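Local coordinates for protein diadenosine Tetraphosphate Hydrolase (Caenorhabditis elegans, PDB 1KTG) that hydrolyses diadenosine tetraphosphate asymmetrically to AMP and ATP, as a monomeric Nudix enzyme dependent on divalent metal ions, at residues H38-P41 against G42-E45. Residues are numbered along the deposited sequence; the frame is centred on the assembly and turned at random.
Sequences HVDP and GEDE. With PO4 (phosphate ion), chain C.
Glu43 and Asp40 are joined by two hydrogen bonds. Asp40 O accepts from Glu43 N at 3.0 Å, closing a type II beta turn with Pro41 and Gly42 at its corners, while Asp40 N donates to Glu43 OE1 at 3.1 Å, reaching it from above the carboxylate plane with an N-H...O angle of 162°. Glu43 CG lies beside its own backbone N (chi1 -63°) and the chain is extended beyond, which brings the carboxylate back beside Asp40 CB. Gly42 has a positive phi (85°), where a CB would collide with Pro41 O. Val39 packs CG1 against Glu43 O at 3.3 Å, while its other methyl, CG2, lies 4.1 Å from Glu45 CG. This turn belongs to the Nudix box and leads from strand 32-38 into helix 45-57, whose N-cap is Asp44, its OD2 hydrogen-bonded to Gln47 N. Arg51 of that helix forms a salt bridge with Glu43 OE2, so both carboxylate oxygens are held and the group's rotation is restricted. A glutamine in place of Glu43 would probably leave Arg51 without its charged mate and weaken the tie between turn and helix. At the strand end, His38 N donates to O3 of a phosphate ion at 2.8 Å.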
ATOM      1  N   HIS A  38       9.022  -6.489  -3.606  1.00  5.91           N
ATOM      2  CA  HIS A  38       9.321  -7.903  -3.554  1.00  6.37           C
ATOM      3  C   HIS A  38       9.868  -8.297  -2.201  1.00  6.15           C
ATOM      4  O   HIS A  38      10.565  -7.516  -1.535  1.00  6.32           O
ATOM      5  CB  HIS A  38      10.342  -8.275  -4.630  1.00  6.72           C
ATOM      6  CG  HIS A  38       9.820  -8.155  -6.026  1.00  8.31           C
ATOM      7  ND1 HIS A  38       8.852  -8.995  -6.534  1.00 11.43           N
ATOM      8  CD2 HIS A  38      10.143  -7.304  -7.027  1.00 10.02           C
ATOM      9  CE1 HIS A  38       8.597  -8.661  -7.788  1.00 10.97           C
ATOM     10  NE2 HIS A  38       9.376  -7.646  -8.115  1.00 11.42           N
ATOM     11  N   VAL A  39       9.556  -9.526  -1.806  1.00  5.90           N
ATOM     12  CA  VAL A  39      10.135 -10.114  -0.621  1.00  6.17           C
ATOM     13  C   VAL A  39      11.605 -10.381  -0.965  1.00  6.53           C
ATOM     14  O   VAL A  39      11.905 -11.051  -1.959  1.00  6.26           O
ATOM     15  CB  VAL A  39       9.393 -11.402  -0.217  1.00  6.12           C
ATOM     16  CG1 VAL A  39      10.041 -12.067   0.983  1.00  6.20           C
ATOM     17  CG2 VAL A  39       7.951 -11.081   0.110  1.00  6.27           C
ATOM     18  N   ASP A  40      12.512  -9.817  -0.173  1.00  6.58           N
ATOM     19  CA  ASP A  40      13.945  -9.949  -0.426  1.00  7.52           C
ATOM     20  C   ASP A  40      14.492 -11.164   0.343  1.00  7.87           C
ATOM     21  O   ASP A  40      13.823 -11.699   1.221  1.00  7.60           O
ATOM     22  CB  ASP A  40      14.681  -8.653  -0.040  1.00  7.43           C
ATOM     23  CG  ASP A  40      14.577  -7.548  -1.114  1.00  8.71           C
ATOM     24  OD1 ASP A  40      14.122  -7.815  -2.245  1.00  8.27           O
ATOM     25  OD2 ASP A  40      14.959  -6.368  -0.916  1.00  8.54           O
ATOM     26  N   PRO A  41      15.694 -11.621   0.011  1.00  8.26           N
ATOM     27  CA  PRO A  41      16.253 -12.806   0.673  1.00  8.49           C
ATOM     28  C   PRO A  41      16.241 -12.711   2.195  1.00  8.10           C
ATOM     29  O   PRO A  41      16.568 -11.664   2.770  1.00  8.11           O
ATOM     30  CB  PRO A  41      17.690 -12.855   0.155  1.00  8.55           C
ATOM     31  CG  PRO A  41      17.665 -12.117  -1.127  1.00  8.89           C
ATOM     32  CD  PRO A  41      16.609 -11.069  -1.003  1.00  8.64           C
ATOM     33  N   GLY A  42      15.840 -13.799   2.837  1.00  7.93           N
ATOM     34  CA  GLY A  42      15.778 -13.852   4.284  1.00  7.76           C
ATOM     35  C   GLY A  42      14.493 -13.293   4.878  1.00  7.30           C
ATOM     36  O   GLY A  42      14.236 -13.485   6.061  1.00  7.37           O
ATOM     37  N   GLU A  43      13.671 -12.622   4.076  1.00  7.06           N
ATOM     38  CA  GLU A  43      12.470 -11.979   4.602  1.00  6.47           C
ATOM     39  C   GLU A  43      11.207 -12.804   4.423  1.00  6.23           C
ATOM     40  O   GLU A  43      11.152 -13.701   3.592  1.00  6.08           O
ATOM     41  CB  GLU A  43      12.219 -10.632   3.910  1.00  6.42           C
ATOM     42  CG  GLU A  43      13.303  -9.587   4.110  1.00  7.25           C
ATOM     43  CD  GLU A  43      12.949  -8.256   3.474  1.00  8.89           C
ATOM     44  OE1 GLU A  43      12.194  -8.251   2.475  1.00  9.80           O
ATOM     45  OE2 GLU A  43      13.420  -7.218   3.977  1.00  8.92           O
ATOM     46  N   ASP A  44      10.195 -12.488   5.219  1.00  6.03           N
ATOM     47  CA  ASP A  44       8.841 -12.978   4.959  1.00  6.20           C
ATOM     48  C   ASP A  44       8.061 -11.756   4.486  1.00  5.75           C
ATOM     49  O   ASP A  44       8.626 -10.666   4.382  1.00  4.88           O
ATOM     50  CB  ASP A  44       8.183 -13.617   6.172  1.00  6.32           C
ATOM     51  CG  ASP A  44       8.053 -12.685   7.341  1.00  7.35           C
ATOM     52  OD1 ASP A  44       7.627 -13.183   8.407  1.00  7.97           O
ATOM     53  OD2 ASP A  44       8.364 -11.476   7.310  1.00  6.53           O
ATOM     54  N   GLU A  45       6.780 -11.938   4.202  1.00  5.63           N
ATOM     55  CA  GLU A  45       5.959 -10.855   3.668  1.00  5.94           C
ATOM     56  C   GLU A  45       5.869  -9.663   4.618  1.00  5.83           C
ATOM     57  O   GLU A  45       5.907  -8.511   4.193  1.00  5.46           O
ATOM     58  CB  GLU A  45       4.570 -11.384   3.333  1.00  6.17           C
ATOM     59  CG  GLU A  45       4.591 -12.265   2.092  1.00  7.46           C
ATOM     60  CD  GLU A  45       3.439 -13.239   1.996  1.00 10.19           C
ATOM     61  OE1 GLU A  45       3.295 -14.089   2.906  1.00  9.36           O
ATOM     62  OE2 GLU A  45       2.708 -13.186   0.979  1.00  8.91           O
TER
HETATM   63  P   PO4 C 402       9.970  -3.302  -5.639  1.00 10.63           P
HETATM   64  O1  PO4 C 402       9.388  -2.148  -4.846  1.00 10.62           O
HETATM   65  O2  PO4 C 402      11.088  -2.778  -6.535  1.00 11.89           O
HETATM   66  O3  PO4 C 402      10.522  -4.340  -4.696  1.00 10.69           O
HETATM   67  O4  PO4 C 402       8.851  -3.869  -6.503  1.00 11.41           O